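Local coordinates for CurF (Lyngbya majuscula, PDB 2Q35), which probably catalyses, through its crotonase-fold ECH2 domain, a decarboxylation step in polyketide chain beta-branching, at residues A[89-94]-A[195-200]; A[4-9]-A[40-45]. The protein carries 1 engineered substitution. All coordinates share one frame; numbering follows the deposited sequence.

Contact 1. Residues A[89-94]-A[195-200]; sequences CEIPII and SPRLSL
Glu90 and Arg197 form a salt bridge across this contact. It joins two elements of the crotonase fold: the loop leading into sheet strand 93-97 and the start of the long helix 197-230. Arg197 NH2 donates to Glu90 OE2 at 3.0 Å, with an N-H...O angle of 158°. The carboxylate oxygen lies near the guanidinium plane, at its edge. It is met on its anti side, and the two flat groups are turned 73° apart. One hydrogen bond, from NH2 to OE2, is made. Arg197 reaches it with CG anti to the backbone N (chi1 -170°) and the chain extended to NE. NE itself is bonded to Tyr48 O, which fixes the guanidinium from a second direction. With an alanine in place of Arg197, the Glu90 carboxylate would probably lose this positive partner and Tyr48 O would be left without this donor.

Pro92 and Leu200 make the apolar pair, with Pro92 CD 4.2 Å from Leu200 CB. Both also touch Ile192 of helix 178-192, and Tyr156 of the second subunit packs on Pro92. Lys204, one helical turn beyond Leu200, donates to Ile91 O. Over one face of the Arg197 guanidinium sits the methyl CG2 of Ile91, 3.9 Å from NH2.

Contact 2. Residues A[4-9]-A[40-45]; sequences VQLTEL and SVVAQN
Leu6 meets two neighbouring valines with its two methyls, one methyl to each. Leu6 CD2 approaches Val41 CG1 at 3.2 Å, tighter than usual van der Waals contact. Leu6 CD1 rests 4.0 Å from Val42 CG2. The leucine fork thus straddles successive residues on the last turn of helix 29-44. Its CG stands anti to the backbone N (chi1 171°), which carries the fork across to the helix. The valines present different branches: in Val41 the touching methyl is anti to the backbone N, in Val42 it lies beside it.

Glu8 and Asn45 flank this apolar patch more loosely, with Glu8 OE2 and Asn45 ND2 4.3 Å apart. Their polar ends have other partners: Glu8 OE2 is hydrogen-bonded to Tyr48 OH, and Asn45 OD1 to Gln47 N.

Further out, strand 4-10 is the outermost strand of the crotonase sheet within this chain and pairs with strand 13-18. Leu6 also packs on Val14 and Ile16 of that strand, on Cys38 of the helix and on Tyr48. The helix end is therefore joined to the outermost strand by methyl packing, while Glu8 and Asn45 beside it bond to residues just after the helix.

From the N terminus, outermost strand 4-10 comes first. The chain passes through strand 13-18 and helix 29-44, whose end returns to that first strand: contact 2 closes this short loop. Only later does segment 89-94 lead into strand 93-97, in the middle of the same sheet. About a hundred residues on, the start of helix 197-230 comes back to it and closes the much longer loop of contact 1. The two loops follow in series and neither nest nor cross. The centres of contact 1 and contact 2 are about 14 Å apart. They meet where Ile91 CD1 packs on Val42 CG1 at 3.7 Å, and Tyr48 has partners in both. Contact 2 ties helix 29-44 to strand 4-10; contact 1 ties helix 197-230 to the loop entering strand 93-97.

Contact 1. Residues A[89-94]-A[195-200]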
loop_
_atom_site.group_PDB
_atom_site.type_symbol
_atom_site.label_atom_id
_atom_site.label_comp_id
_atom_site.label_asym_id
_atom_site.label_seq_id
_atom_site.Cartn_x
_atom_site.Cartn_y
_atom_site.Cartn_z
ATOM N N CYS A 89 20.068 14.826 -2.715
ATOM C CA CYS A 89 20.791 14.193 -3.825
ATOM C C CYS A 89 19.819 14.017 -4.999
ATOM O O CYS A 89 18.729 13.462 -4.827
ATOM C CB CYS A 89 21.293 12.828 -3.360
ATOM S SG CYS A 89 22.182 11.938 -4.694
ATOM N N GLU A 90 20.211 14.485 -6.188
ATOM C CA GLU A 90 19.270 14.537 -7.313
ATOM C C GLU A 90 19.240 13.298 -8.179
ATOM O O GLU A 90 18.368 13.173 -9.047
ATOM C CB GLU A 90 19.508 15.785 -8.161
ATOM C CG GLU A 90 20.747 15.691 -9.027
ATOM C CD GLU A 90 21.033 16.947 -9.846
ATOM O OE1 GLU A 90 20.175 17.861 -9.910
ATOM O OE2 GLU A 90 22.138 16.996 -10.446
ATOM N N ILE A 91 20.197 12.401 -7.953
ATOM C CA ILE A 91 20.237 11.118 -8.674
ATOM C C ILE A 91 19.764 9.976 -7.783
ATOM O O ILE A 91 19.820 10.068 -6.564
ATOM C CB ILE A 91 21.633 10.823 -9.291
ATOM C CG1 ILE A 91 22.737 10.883 -8.226
ATOM C CG2 ILE A 91 21.910 11.802 -10.467
ATOM C CD1 ILE A 91 24.056 10.260 -8.691
ATOM N N PRO A 92 19.257 8.889 -8.397
ATOM C CA PRO A 92 18.751 7.776 -7.572
ATOM C C PRO A 92 19.800 7.165 -6.637
ATOM O O PRO A 92 20.989 7.048 -6.995
ATOM C CB PRO A 92 18.343 6.707 -8.602
ATOM C CG PRO A 92 18.482 7.297 -9.927
ATOM C CD PRO A 92 19.065 8.681 -9.843
ATOM N N ILE A 93 19.334 6.804 -5.448
ATOM C CA ILE A 93 20.162 6.173 -4.426
ATOM C C ILE A 93 19.592 4.793 -4.094
ATOM O O ILE A 93 18.376 4.654 -3.882
ATOM C CB ILE A 93 20.206 7.032 -3.131
ATOM C CG1 ILE A 93 20.745 8.432 -3.399
ATOM C CG2 ILE A 93 21.041 6.344 -1.999
ATOM C CD1 ILE A 93 20.535 9.353 -2.161
ATOM N N ILE A 94 20.466 3.780 -4.052
ATOM C CA ILE A 94 20.113 2.438 -3.564
ATOM C C ILE A 94 20.821 2.206 -2.228
ATOM O O ILE A 94 22.043 2.297 -2.152
ATOM C CB ILE A 94 20.586 1.356 -4.551
ATOM C CG1 ILE A 94 20.008 1.607 -5.959
ATOM C CG2 ILE A 94 20.246 -0.067 -4.044
ATOM C CD1 ILE A 94 20.602 0.747 -7.087
ATOM N N SER A 195 19.826 4.465 -18.444
ATOM C CA SER A 195 19.058 5.639 -18.882
ATOM C C SER A 195 19.910 6.895 -18.890
ATOM O O SER A 195 20.872 7.000 -18.125
ATOM C CB SER A 195 17.898 5.865 -17.925
ATOM O OG SER A 195 16.941 4.828 -18.028
ATOM N N PRO A 196 19.534 7.877 -19.723
ATOM C CA PRO A 196 20.211 9.171 -19.726
ATOM C C PRO A 196 20.075 9.838 -18.360
ATOM O O PRO A 196 19.003 9.757 -17.717
ATOM C CB PRO A 196 19.432 9.980 -20.776
ATOM C CG PRO A 196 18.755 8.945 -21.666
ATOM C CD PRO A 196 18.450 7.807 -20.727
ATOM N N ARG A 197 21.144 10.498 -17.928
ATOM C CA ARG A 197 21.136 11.150 -16.627
ATOM C C ARG A 197 19.980 12.163 -16.509
ATOM O O ARG A 197 19.298 12.201 -15.474
ATOM C CB ARG A 197 22.473 11.846 -16.366
ATOM C CG ARG A 197 22.614 12.326 -14.946
ATOM C CD ARG A 197 23.936 13.016 -14.739
ATOM N NE ARG A 197 24.148 13.460 -13.361
ATOM C CZ ARG A 197 23.640 14.581 -12.844
ATOM N NH1 ARG A 197 22.820 15.343 -13.559
ATOM N NH2 ARG A 197 23.912 14.901 -11.593
ATOM N N LEU A 198 19.753 12.944 -17.569
ATOM C CA LEU A 198 18.689 13.960 -17.581
ATOM C C LEU A 198 17.340 13.334 -17.233
ATOM O O LEU A 198 16.569 13.900 -16.453
ATOM C CB LEU A 198 18.589 14.674 -18.949
ATOM C CG LEU A 198 17.760 15.974 -18.925
ATOM C CD1 LEU A 198 18.586 17.135 -18.383
ATOM C CD2 LEU A 198 17.216 16.337 -20.306
ATOM N N SER A 199 17.087 12.143 -17.792
ATOM C CA SER A 199 15.812 11.455 -17.575
ATOM C C SER A 199 15.724 10.907 -16.152
ATOM O O SER A 199 14.656 10.943 -15.520
ATOM C CB SER A 199 15.648 10.322 -18.594
ATOM O OG SER A 199 15.548 10.837 -19.916
ATOM N N LEU A 200 16.845 10.399 -15.641
ATOM C CA LEU A 200 16.876 9.898 -14.248
ATOM C C LEU A 200 16.566 11.018 -13.249
ATOM O O LEU A 200 15.765 10.831 -12.324
ATOM C CB LEU A 200 18.212 9.248 -13.930
ATOM C CG LEU A 200 18.469 7.920 -14.663
ATOM C CD1 LEU A 200 19.951 7.536 -14.433
ATOM C CD2 LEU A 200 17.538 6.851 -14.173
#

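Contact 2. Residues A[4-9]-A[40-45]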
loop_
_atom_site.group_PDB
_atom_site.type_symbol
_atom_site.label_atom_id
_atom_site.label_comp_id
_atom_site.label_asym_id
_atom_site.label_seq_id
_atom_site.Cartn_x
_atom_site.Cartn_y
_atom_site.Cartn_z
ATOM N N VAL A 4 34.201 7.726 5.475
ATOM C CA VAL A 4 33.215 7.567 4.385
ATOM C C VAL A 4 33.971 7.774 3.084
ATOM O O VAL A 4 34.663 8.790 2.927
ATOM C CB VAL A 4 32.009 8.554 4.472
ATOM C CG1 VAL A 4 30.957 8.210 3.406
ATOM C CG2 VAL A 4 31.374 8.518 5.866
ATOM N N GLN A 5 33.889 6.779 2.196
ATOM C CA GLN A 5 34.671 6.748 0.960
ATOM C C GLN A 5 33.792 6.534 -0.255
ATOM O O GLN A 5 32.870 5.703 -0.248
ATOM C CB GLN A 5 35.727 5.632 1.018
ATOM C CG GLN A 5 36.793 5.842 2.115
ATOM C CD GLN A 5 37.877 6.799 1.676
ATOM O OE1 GLN A 5 38.188 6.897 0.482
ATOM N NE2 GLN A 5 38.460 7.513 2.633
ATOM N N LEU A 6 34.127 7.257 -1.321
ATOM C CA LEU A 6 33.415 7.163 -2.590
ATOM C C LEU A 6 34.281 6.418 -3.591
ATOM O O LEU A 6 35.473 6.749 -3.770
ATOM C CB LEU A 6 33.088 8.577 -3.098
ATOM C CG LEU A 6 32.538 8.726 -4.509
ATOM C CD1 LEU A 6 31.143 8.250 -4.572
ATOM C CD2 LEU A 6 32.571 10.198 -4.879
ATOM N N THR A 7 33.706 5.379 -4.201
ATOM C CA THR A 7 34.377 4.659 -5.279
ATOM C C THR A 7 33.494 4.556 -6.524
ATOM O O THR A 7 32.253 4.584 -6.433
ATOM C CB THR A 7 34.785 3.228 -4.843
ATOM O OG1 THR A 7 33.637 2.552 -4.298
ATOM C CG2 THR A 7 35.931 3.289 -3.802
ATOM N N GLU A 8 34.143 4.438 -7.687
ATOM C CA GLU A 8 33.465 4.323 -8.982
ATOM C C GLU A 8 33.312 2.874 -9.383
ATOM O O GLU A 8 34.295 2.107 -9.361
ATOM C CB GLU A 8 34.244 5.069 -10.061
ATOM C CG GLU A 8 34.127 6.598 -9.919
ATOM C CD GLU A 8 35.022 7.361 -10.880
ATOM O OE1 GLU A 8 35.813 6.702 -11.598
ATOM O OE2 GLU A 8 34.905 8.612 -10.919
ATOM N N LEU A 9 32.093 2.516 -9.773
ATOM C CA LEU A 9 31.790 1.142 -10.188
ATOM C C LEU A 9 31.635 0.982 -11.696
ATOM O O LEU A 9 31.529 -0.174 -12.183
ATOM C CB LEU A 9 30.526 0.645 -9.485
ATOM C CG LEU A 9 30.565 0.711 -7.960
ATOM C CD1 LEU A 9 29.302 0.108 -7.399
ATOM C CD2 LEU A 9 31.829 0.076 -7.401
ATOM N N SER A 40 28.595 15.770 -1.725
ATOM C CA SER A 40 29.099 16.957 -2.444
ATOM C C SER A 40 29.885 16.543 -3.680
ATOM O O SER A 40 29.680 17.040 -4.776
ATOM C CB SER A 40 29.996 17.819 -1.549
ATOM O OG SER A 40 30.511 18.932 -2.279
ATOM N N VAL A 41 30.798 15.596 -3.505
ATOM C CA VAL A 41 31.559 15.079 -4.639
ATOM C C VAL A 41 30.625 14.524 -5.723
ATOM O O VAL A 41 30.806 14.802 -6.916
ATOM C CB VAL A 41 32.589 14.035 -4.158
ATOM C CG1 VAL A 41 33.262 13.330 -5.343
ATOM C CG2 VAL A 41 33.638 14.739 -3.331
ATOM N N VAL A 42 29.623 13.752 -5.308
ATOM C CA VAL A 42 28.631 13.227 -6.251
ATOM C C VAL A 42 27.938 14.369 -6.996
ATOM O O VAL A 42 27.836 14.338 -8.223
ATOM C CB VAL A 42 27.606 12.359 -5.518
ATOM C CG1 VAL A 42 26.407 12.033 -6.422
ATOM C CG2 VAL A 42 28.302 11.058 -5.092
ATOM N N ALA A 43 27.488 15.385 -6.261
ATOM C CA ALA A 43 26.730 16.480 -6.890
ATOM C C ALA A 43 27.541 17.182 -7.981
ATOM O O ALA A 43 26.983 17.741 -8.939
ATOM C CB ALA A 43 26.269 17.471 -5.848
ATOM N N GLN A 44 28.857 17.154 -7.828
ATOM C CA GLN A 44 29.759 17.864 -8.725
ATOM C C GLN A 44 30.212 17.084 -9.945
ATOM O O GLN A 44 30.803 17.660 -10.861
ATOM C CB GLN A 44 30.983 18.306 -7.940
ATOM C CG GLN A 44 30.639 19.277 -6.837
ATOM C CD GLN A 44 31.814 19.563 -5.935
ATOM O OE1 GLN A 44 32.777 18.782 -5.856
ATOM N NE2 GLN A 44 31.745 20.688 -5.241
ATOM N N ASN A 45 29.993 15.774 -9.952
ATOM C CA ASN A 45 30.402 14.974 -11.093
ATOM C C ASN A 45 29.183 14.605 -11.923
ATOM O O ASN A 45 28.410 13.717 -11.538
ATOM C CB ASN A 45 31.158 13.707 -10.671
ATOM C CG ASN A 45 31.875 13.045 -11.857
ATOM O OD1 ASN A 45 31.429 13.137 -13.031
ATOM N ND2 ASN A 45 33.019 12.419 -11.573
#